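Local structure of fatty acid-binding protein TM_1468 (Thermotoga maritima, 1MGP) at residues Val55-Glu58 against Asp59-Glu63; Asp175-Lys179 against Asn180-Lys184; Leu271-Thr274 against Leu275-Ser278. The protein binds long-chain fatty acids such as palmitate and may take part in lipid transport or fatty acid metabolism. All blocks are in the same frame, centred on the assembly; numbering follows the deposited sequence.

Contact 1: residues Val55-Glu58 against Asp59-Glu63; sequences VVWE and DGRSE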
loop_
_atom_site.group_PDB
_atom_site.type_symbol
_atom_site.label_atom_id
_atom_site.label_comp_id
_atom_site.label_asym_id
_atom_site.label_seq_id
_atom_site.Cartn_x
_atom_site.Cartn_y
_atom_site.Cartn_z
ATOM N N VAL A 55 9.741 10.600 6.498
ATOM C CA VAL A 55 10.056 9.997 7.780
ATOM C C VAL A 55 10.901 11.076 8.454
ATOM O O VAL A 55 11.900 11.525 7.890
ATOM C CB VAL A 55 10.895 8.705 7.627
ATOM C CG1 VAL A 55 11.401 8.253 8.982
ATOM C CG2 VAL A 55 10.048 7.608 7.003
ATOM N N VAL A 56 10.486 11.528 9.632
ATOM C CA VAL A 56 11.254 12.547 10.338
ATOM C C VAL A 56 11.719 11.995 11.675
ATOM O O VAL A 56 10.908 11.595 12.518
ATOM C CB VAL A 56 10.431 13.842 10.562
ATOM C CG1 VAL A 56 9.205 13.549 11.403
ATOM C CG2 VAL A 56 11.300 14.901 11.234
ATOM N N TRP A 57 13.033 11.956 11.855
ATOM C CA TRP A 57 13.624 11.440 13.081
ATOM C C TRP A 57 13.510 12.467 14.202
ATOM O O TRP A 57 13.293 13.649 13.938
ATOM C CB TRP A 57 15.084 11.066 12.823
ATOM C CG TRP A 57 15.220 10.014 11.750
ATOM C CD1 TRP A 57 15.267 10.215 10.395
ATOM C CD2 TRP A 57 15.291 8.597 11.947
ATOM N NE1 TRP A 57 15.367 9.007 9.738
ATOM C CE2 TRP A 57 15.382 7.999 10.667
ATOM C CE3 TRP A 57 15.284 7.773 13.080
ATOM C CZ2 TRP A 57 15.464 6.616 10.491
ATOM C CZ3 TRP A 57 15.367 6.391 12.901
ATOM C CH2 TRP A 57 15.455 5.831 11.617
ATOM N N GLU A 58 13.652 12.035 15.452
ATOM C CA GLU A 58 13.515 12.984 16.553
ATOM C C GLU A 58 14.575 14.081 16.559
ATOM O O GLU A 58 14.352 15.157 17.115
ATOM C CB GLU A 58 13.490 12.264 17.911
ATOM C CG GLU A 58 14.654 11.335 18.198
ATOM C CD GLU A 58 14.618 10.807 19.628
ATOM O OE1 GLU A 58 13.505 10.586 20.160
ATOM O OE2 GLU A 58 15.701 10.607 20.215
ATOM N N ASP A 59 15.714 13.820 15.924
ATOM C CA ASP A 59 16.783 14.810 15.872
ATOM C C ASP A 59 16.495 15.851 14.790
ATOM O O ASP A 59 17.310 16.742 14.533
ATOM C CB ASP A 59 18.129 14.127 15.612
ATOM C CG ASP A 59 18.343 13.788 14.152
ATOM O OD1 ASP A 59 17.400 13.279 13.510
ATOM O OD2 ASP A 59 19.463 14.025 13.648
ATOM N N GLY A 60 15.330 15.733 14.155
ATOM C CA GLY A 60 14.953 16.687 13.128
ATOM C C GLY A 60 15.248 16.280 11.696
ATOM O O GLY A 60 14.706 16.872 10.768
ATOM N N ARG A 61 16.104 15.281 11.505
ATOM C CA ARG A 61 16.440 14.823 10.159
ATOM C C ARG A 61 15.196 14.317 9.447
ATOM O O ARG A 61 14.399 13.569 10.017
ATOM C CB ARG A 61 17.491 13.708 10.216
ATOM C CG ARG A 61 18.849 14.171 10.723
ATOM C CD ARG A 61 19.846 13.021 10.850
ATOM N NE ARG A 61 19.409 12.013 11.816
ATOM C CZ ARG A 61 18.763 10.896 11.497
ATOM N NH1 ARG A 61 18.475 10.627 10.227
ATOM N NH2 ARG A 61 18.402 10.049 12.451
ATOM N N SER A 62 15.036 14.733 8.195
ATOM C CA SER A 62 13.889 14.334 7.388
ATOM C C SER A 62 14.344 13.631 6.117
ATOM O O SER A 62 15.321 14.043 5.485
ATOM C CB SER A 62 13.061 15.563 7.017
ATOM O OG SER A 62 11.958 15.205 6.211
ATOM N N GLU A 63 13.648 12.561 5.748
ATOM C CA GLU A 63 14.004 11.844 4.537
ATOM C C GLU A 63 12.783 11.352 3.784
ATOM O O GLU A 63 11.812 10.864 4.376
ATOM C CB GLU A 63 14.964 10.676 4.833
ATOM C CG GLU A 63 14.402 9.524 5.644
ATOM C CD GLU A 63 15.432 8.416 5.874
ATOM O OE1 GLU A 63 15.760 7.678 4.918
ATOM O OE2 GLU A 63 15.921 8.284 7.011
#
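Trp57 NE1 donates to Glu63 OE2 at 2.9 Å, a fairly straight bond (163° at the hydrogen) that lies nearly in the indole plane and uses the anti lone pair of the carboxylate oxygen. It lies across the loop end of a β-hairpin, strand 48-56 with strand 62-64. Both carboxylate oxygens of Glu63 have further partners, OE1 in a salt bridge to Lys291 and OE2 in one to Arg78, so OE2 is shared between an indole and a guanidinium. Along the backbone Val55 and Glu63 form an antiparallel hydrogen-bonded pair, with both N-to-O distances between Val55 and Glu63 at 3.0 Å; Val56 and Ser62 follow as a non-hydrogen-bonded pair. Trp57 N then reaches Arg61 O at 2.8 Å, and the chain reverses in a type I turn with a G1 bulge, from Trp57 to Gly60, closed by Gly60 N to Trp57 O at 2.9 Å. Gly60, with positive phi, is the last residue of the turn, where a side chain would be jammed against the preceding carbonyl O. An Asx turn overlaps it: Arg61 N donates to Asp59 OD1 at 3.1 Å, meeting the oxygen from above the carboxylate plane, while Asp59 OD2 forms a salt bridge with Arg61 NE. A bend at chi3 (-62°) folds the arginine back over the indole. Its CZ sits 3.9 Å from the centroid of the Trp57 five-membered ring, a cation-pi contact in which the two planes are 33° apart. Against the opposite indole face, toward the rim, lies the methyl CG1 of Val55.

Contact 2: residues Asp175-Lys179 against Asn180-Lys184; sequences DERMK and NKDFK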
loop_
_atom_site.group_PDB
_atom_site.type_symbol
_atom_site.label_atom_id
_atom_site.label_comp_id
_atom_site.label_asym_id
_atom_site.label_seq_id
_atom_site.Cartn_x
_atom_site.Cartn_y
_atom_site.Cartn_z
ATOM N N ASP A 175 -15.511 1.509 -7.437
ATOM C CA ASP A 175 -16.459 1.720 -6.353
ATOM C C ASP A 175 -17.200 0.415 -6.055
ATOM O O ASP A 175 -17.437 0.076 -4.895
ATOM C CB ASP A 175 -17.445 2.817 -6.741
ATOM C CG ASP A 175 -17.946 3.588 -5.549
ATOM O OD1 ASP A 175 -18.715 3.012 -4.747
ATOM O OD2 ASP A 175 -17.559 4.769 -5.408
ATOM N N GLU A 176 -17.558 -0.314 -7.109
ATOM C CA GLU A 176 -18.247 -1.593 -6.961
ATOM C C GLU A 176 -17.303 -2.615 -6.324
ATOM O O GLU A 176 -17.674 -3.309 -5.377
ATOM C CB GLU A 176 -18.715 -2.113 -8.323
ATOM C CG GLU A 176 -19.244 -3.544 -8.281
ATOM C CD GLU A 176 -19.744 -4.029 -9.628
ATOM O OE1 GLU A 176 -18.966 -3.975 -10.606
ATOM O OE2 GLU A 176 -20.913 -4.467 -9.707
ATOM N N ARG A 177 -16.085 -2.706 -6.855
ATOM C CA ARG A 177 -15.094 -3.636 -6.322
ATOM C C ARG A 177 -14.936 -3.382 -4.825
ATOM O O ARG A 177 -14.861 -4.320 -4.029
ATOM C CB ARG A 177 -13.742 -3.446 -7.022
ATOM C CG ARG A 177 -13.771 -3.665 -8.530
ATOM C CD ARG A 177 -14.226 -5.069 -8.880
ATOM N NE ARG A 177 -13.276 -6.090 -8.444
ATOM C CZ ARG A 177 -12.122 -6.352 -9.054
ATOM N NH1 ARG A 177 -11.770 -5.664 -10.131
ATOM N NH2 ARG A 177 -11.326 -7.312 -8.594
HETATM N N MSE A 178 -14.897 -2.107 -4.447
HETATM C CA MSE A 178 -14.755 -1.733 -3.042
HETATM C C MSE A 178 -15.956 -2.212 -2.236
HETATM O O MSE A 178 -15.807 -2.721 -1.125
HETATM C CB MSE A 178 -14.618 -0.210 -2.901
HETATM C CG MSE A 178 -14.570 0.276 -1.449
HETATM SE SE MSE A 178 -14.484 2.213 -1.253
HETATM C CE MSE A 178 -16.346 2.624 -1.590
ATOM N N LYS A 179 -17.148 -2.047 -2.801
ATOM C CA LYS A 179 -18.369 -2.464 -2.124
ATOM C C LYS A 179 -18.344 -3.965 -1.851
ATOM O O LYS A 179 -18.827 -4.423 -0.815
ATOM C CB LYS A 179 -19.593 -2.113 -2.974
ATOM C CG LYS A 179 -20.922 -2.479 -2.327
ATOM C CD LYS A 179 -22.097 -2.151 -3.239
ATOM C CE LYS A 179 -23.424 -2.359 -2.522
ATOM N NZ LYS A 179 -23.541 -1.484 -1.318
ATOM N N ASN A 180 -17.779 -4.727 -2.781
ATOM C CA ASN A 180 -17.703 -6.177 -2.625
ATOM C C ASN A 180 -16.442 -6.630 -1.901
ATOM O O ASN A 180 -16.150 -7.827 -1.843
ATOM C CB ASN A 180 -17.785 -6.863 -3.989
ATOM C CG ASN A 180 -19.143 -6.706 -4.632
ATOM O OD1 ASN A 180 -20.172 -6.847 -3.967
ATOM N ND2 ASN A 180 -19.159 -6.424 -5.931
ATOM N N LYS A 181 -15.706 -5.674 -1.344
ATOM C CA LYS A 181 -14.472 -5.965 -0.618
ATOM C C LYS A 181 -13.497 -6.806 -1.445
ATOM O O LYS A 181 -12.863 -7.727 -0.928
ATOM C CB LYS A 181 -14.798 -6.685 0.696
ATOM C CG LYS A 181 -15.741 -5.905 1.609
ATOM C CD LYS A 181 -15.910 -6.579 2.969
ATOM C CE LYS A 181 -16.593 -7.939 2.856
ATOM N NZ LYS A 181 -16.716 -8.608 4.189
ATOM N N ASP A 182 -13.365 -6.470 -2.726
ATOM C CA ASP A 182 -12.475 -7.203 -3.620
ATOM C C ASP A 182 -10.987 -6.945 -3.402
ATOM O O ASP A 182 -10.149 -7.732 -3.840
ATOM C CB ASP A 182 -12.836 -6.906 -5.076
ATOM C CG ASP A 182 -14.116 -7.595 -5.506
ATOM O OD1 ASP A 182 -14.650 -8.412 -4.720
ATOM O OD2 ASP A 182 -14.583 -7.330 -6.631
ATOM N N PHE A 183 -10.661 -5.842 -2.738
ATOM C CA PHE A 183 -9.268 -5.513 -2.462
ATOM C C PHE A 183 -9.065 -5.558 -0.955
ATOM O O PHE A 183 -9.709 -4.818 -0.210
ATOM C CB PHE A 183 -8.934 -4.130 -3.018
ATOM C CG PHE A 183 -9.111 -4.021 -4.508
ATOM C CD1 PHE A 183 -8.352 -4.804 -5.370
ATOM C CD2 PHE A 183 -10.056 -3.152 -5.049
ATOM C CE1 PHE A 183 -8.524 -4.722 -6.747
ATOM C CE2 PHE A 183 -10.237 -3.063 -6.430
ATOM C CZ PHE A 183 -9.473 -3.850 -7.280
ATOM N N LYS A 184 -8.165 -6.430 -0.510
ATOM C CA LYS A 184 -7.915 -6.605 0.914
ATOM C C LYS A 184 -6.465 -6.389 1.340
ATOM O O LYS A 184 -5.533 -6.602 0.562
ATOM C CB LYS A 184 -8.345 -8.015 1.329
ATOM C CG LYS A 184 -9.767 -8.385 0.909
ATOM C CD LYS A 184 -10.057 -9.859 1.189
ATOM C CE LYS A 184 -11.469 -10.267 0.744
ATOM N NZ LYS A 184 -12.533 -9.549 1.510
#
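Arg177, in the last turn of helix 167-179, sends its side chain past Asp182 and Phe183, where the next strand starts. CB packs against the phenyl ring, 3.6 Å from Phe183 CE2 in an oblique approach, and CG touches the same ring carbon more loosely. The chain then bends at chi2 (-60°) and again at chi3 (-66°), a double kink that turns it toward the aspartate, where CD comes 3.2 Å from Asp182 OD2. The next atom makes the salt bridge: Arg177 NE donates to Asp182 OD2 at 2.6 Å, with the oxygen close to the guanidinium plane and its anti lone pair engaged. The guanidinium and carboxylate planes are 61° apart, so the two groups meet by one N-H at an edge and not as a flat two-pronged pair. Beyond NE, CZ of Arg177 lies 4.1 Å from Phe183 CZ, which stands over one guanidinium face, offset toward its rim. At the tip, NH2 has partners on strand 302-308: Glu307 in a salt bridge and the carbonyl of Val308. The Phe183 ring also packs on Val156 of helix 151-162, a residue that Arg177 touches too. The backbone of Arg177 takes part as well, its O accepting from Asp182 N at 2.9 Å in a nearly straight bond, while Lys181 N reaches Met178 O at 3.0 Å from above that carbonyl plane; residue 178 is selenomethionine. One step earlier Asn180 N completes an ordinary helical bond to Glu176 O. The 178-181 bond nested inside the 177-182 bond, with positive phi at Lys181, makes a Schellman motif, which ends the helix just before strand 183-189.

Contact 3: residues Leu271-Thr274 against Leu275-Ser278; sequences LLNT and LRKS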
loop_
_atom_site.group_PDB
_atom_site.type_symbol
_atom_site.label_atom_id
_atom_site.label_comp_id
_atom_site.label_asym_id
_atom_site.label_seq_id
_atom_site.Cartn_x
_atom_site.Cartn_y
_atom_site.Cartn_z
ATOM N N LEU A 271 4.482 -17.112 3.177
ATOM C CA LEU A 271 3.073 -16.736 3.162
ATOM C C LEU A 271 2.441 -17.034 1.804
ATOM O O LEU A 271 1.363 -17.630 1.728
ATOM C CB LEU A 271 2.914 -15.239 3.481
ATOM C CG LEU A 271 1.503 -14.662 3.300
ATOM C CD1 LEU A 271 0.535 -15.373 4.246
ATOM C CD2 LEU A 271 1.510 -13.158 3.563
ATOM N N LEU A 272 3.107 -16.619 0.732
ATOM C CA LEU A 272 2.580 -16.840 -0.610
ATOM C C LEU A 272 2.579 -18.316 -0.999
ATOM O O LEU A 272 1.709 -18.760 -1.747
ATOM C CB LEU A 272 3.366 -16.022 -1.642
ATOM C CG LEU A 272 3.332 -14.493 -1.500
ATOM C CD1 LEU A 272 3.987 -13.855 -2.722
ATOM C CD2 LEU A 272 1.898 -14.004 -1.372
ATOM N N ASN A 273 3.555 -19.071 -0.501
ATOM C CA ASN A 273 3.626 -20.498 -0.796
ATOM C C ASN A 273 2.451 -21.202 -0.125
ATOM O O ASN A 273 1.872 -22.133 -0.684
ATOM C CB ASN A 273 4.942 -21.088 -0.281
ATOM C CG ASN A 273 6.087 -20.911 -1.263
ATOM O OD1 ASN A 273 7.253 -21.059 -0.906
ATOM N ND2 ASN A 273 5.755 -20.603 -2.511
ATOM N N THR A 274 2.107 -20.748 1.075
ATOM C CA THR A 274 0.998 -21.326 1.824
ATOM C C THR A 274 -0.327 -20.945 1.169
ATOM O O THR A 274 -1.244 -21.763 1.081
ATOM C CB THR A 274 0.998 -20.829 3.286
ATOM O OG1 THR A 274 2.227 -21.208 3.915
ATOM C CG2 THR A 274 -0.169 -21.429 4.059
ATOM N N LEU A 275 -0.417 -19.702 0.703
ATOM C CA LEU A 275 -1.626 -19.209 0.051
ATOM C C LEU A 275 -1.938 -19.974 -1.238
ATOM O O LEU A 275 -3.095 -20.291 -1.511
ATOM C CB LEU A 275 -1.489 -17.711 -0.269
ATOM C CG LEU A 275 -2.708 -17.070 -0.943
ATOM C CD1 LEU A 275 -3.856 -16.991 0.062
ATOM C CD2 LEU A 275 -2.356 -15.673 -1.466
ATOM N N ARG A 276 -0.911 -20.269 -2.030
ATOM C CA ARG A 276 -1.109 -20.985 -3.292
ATOM C C ARG A 276 -1.748 -22.358 -3.130
ATOM O O ARG A 276 -2.331 -22.888 -4.075
ATOM C CB ARG A 276 0.221 -21.158 -4.036
ATOM C CG ARG A 276 0.783 -19.888 -4.642
ATOM C CD ARG A 276 1.986 -20.194 -5.526
ATOM N NE ARG A 276 3.038 -20.886 -4.786
ATOM C CZ ARG A 276 4.175 -21.316 -5.325
ATOM N NH1 ARG A 276 4.416 -21.125 -6.617
ATOM N NH2 ARG A 276 5.072 -21.939 -4.574
ATOM N N LYS A 277 -1.647 -22.937 -1.940
ATOM C CA LYS A 277 -2.200 -24.266 -1.708
ATOM C C LYS A 277 -3.714 -24.338 -1.530
ATOM O O LYS A 277 -4.296 -25.419 -1.626
ATOM C CB LYS A 277 -1.501 -24.915 -0.511
ATOM C CG LYS A 277 -0.020 -25.169 -0.749
ATOM C CD LYS A 277 0.605 -25.962 0.384
ATOM C CE LYS A 277 2.082 -26.212 0.116
ATOM N NZ LYS A 277 2.296 -26.877 -1.203
ATOM N N SER A 278 -4.361 -23.204 -1.279
ATOM C CA SER A 278 -5.811 -23.210 -1.109
ATOM C C SER A 278 -6.547 -22.222 -2.017
ATOM O O SER A 278 -7.766 -22.070 -1.926
ATOM C CB SER A 278 -6.174 -22.950 0.358
ATOM O OG SER A 278 -5.565 -21.770 0.847
HETATM O O HOH W 1 3.473 -23.647 -2.547
HETATM O O HOH W 2 -3.664 -22.530 2.416
#
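Thr274 O accepts two bonds, one from Lys277 N and one from a water that also bonds Ser278 OG. The water donates to Thr274 O at 2.9 Å and is 2.6 Å from Ser278 OG, whereas the direct bond from Lys277 N to Thr274 O is longer, 3.3 Å, and arrives from above the carbonyl plane. One turn back the pattern is regular, with Leu275 N to Leu271 O at 2.9 Å and Arg276 N to Leu272 O at 3.0 Å. The bonding changes from i+4 to i+3 in the chain that leads from helix 265-275 to strand 280-288 of the α/β fold. Thr274 OG1 turns back up the helix to the carbonyl of Glu270. On the inner side Leu271 and Leu275 pack on Phe304 of strand 302-308, and Leu272 and Leu275 on Val257 of strand 254-261. Asn273 and Arg276 run side by side, their amide and guanidinium planes 23° apart, Arg276 also touching Val281 and Glu284 of strand 280-288. Asn273 ND2 and Arg276 NH2 are modelled 2.6 Å apart although both are donors, so the placement of these ends is doubtful. A second water donates to Asn273 O. Lower on the arginine, CG lies 3.2 Å from Leu272 O, while the Lys277 chain leans past the next carbonyl, its CG 3.6 Å from Asn273 O.

Overall arrangement
From the N terminus, contact 1 comes first and closes the hairpin between strands 48-56 and 62-64, at the edge of the first mixed sheet; the side chain of Val55 lies about 4 Å from that of the palmitate-binding Thr88. Contact 2 follows at the junction of helix 167-179 and strand 183-189, and contact 3 where helix 265-275 leads toward strand 280-288; both strands belong to the second mixed sheet. The three loops close in series, without nesting or crossing. Contacts 2 and 3 have centres 22 Å apart and both meet strand 302-308, whereas contact 1 lies across the chain's centre, 36 and 38 Å from their centres.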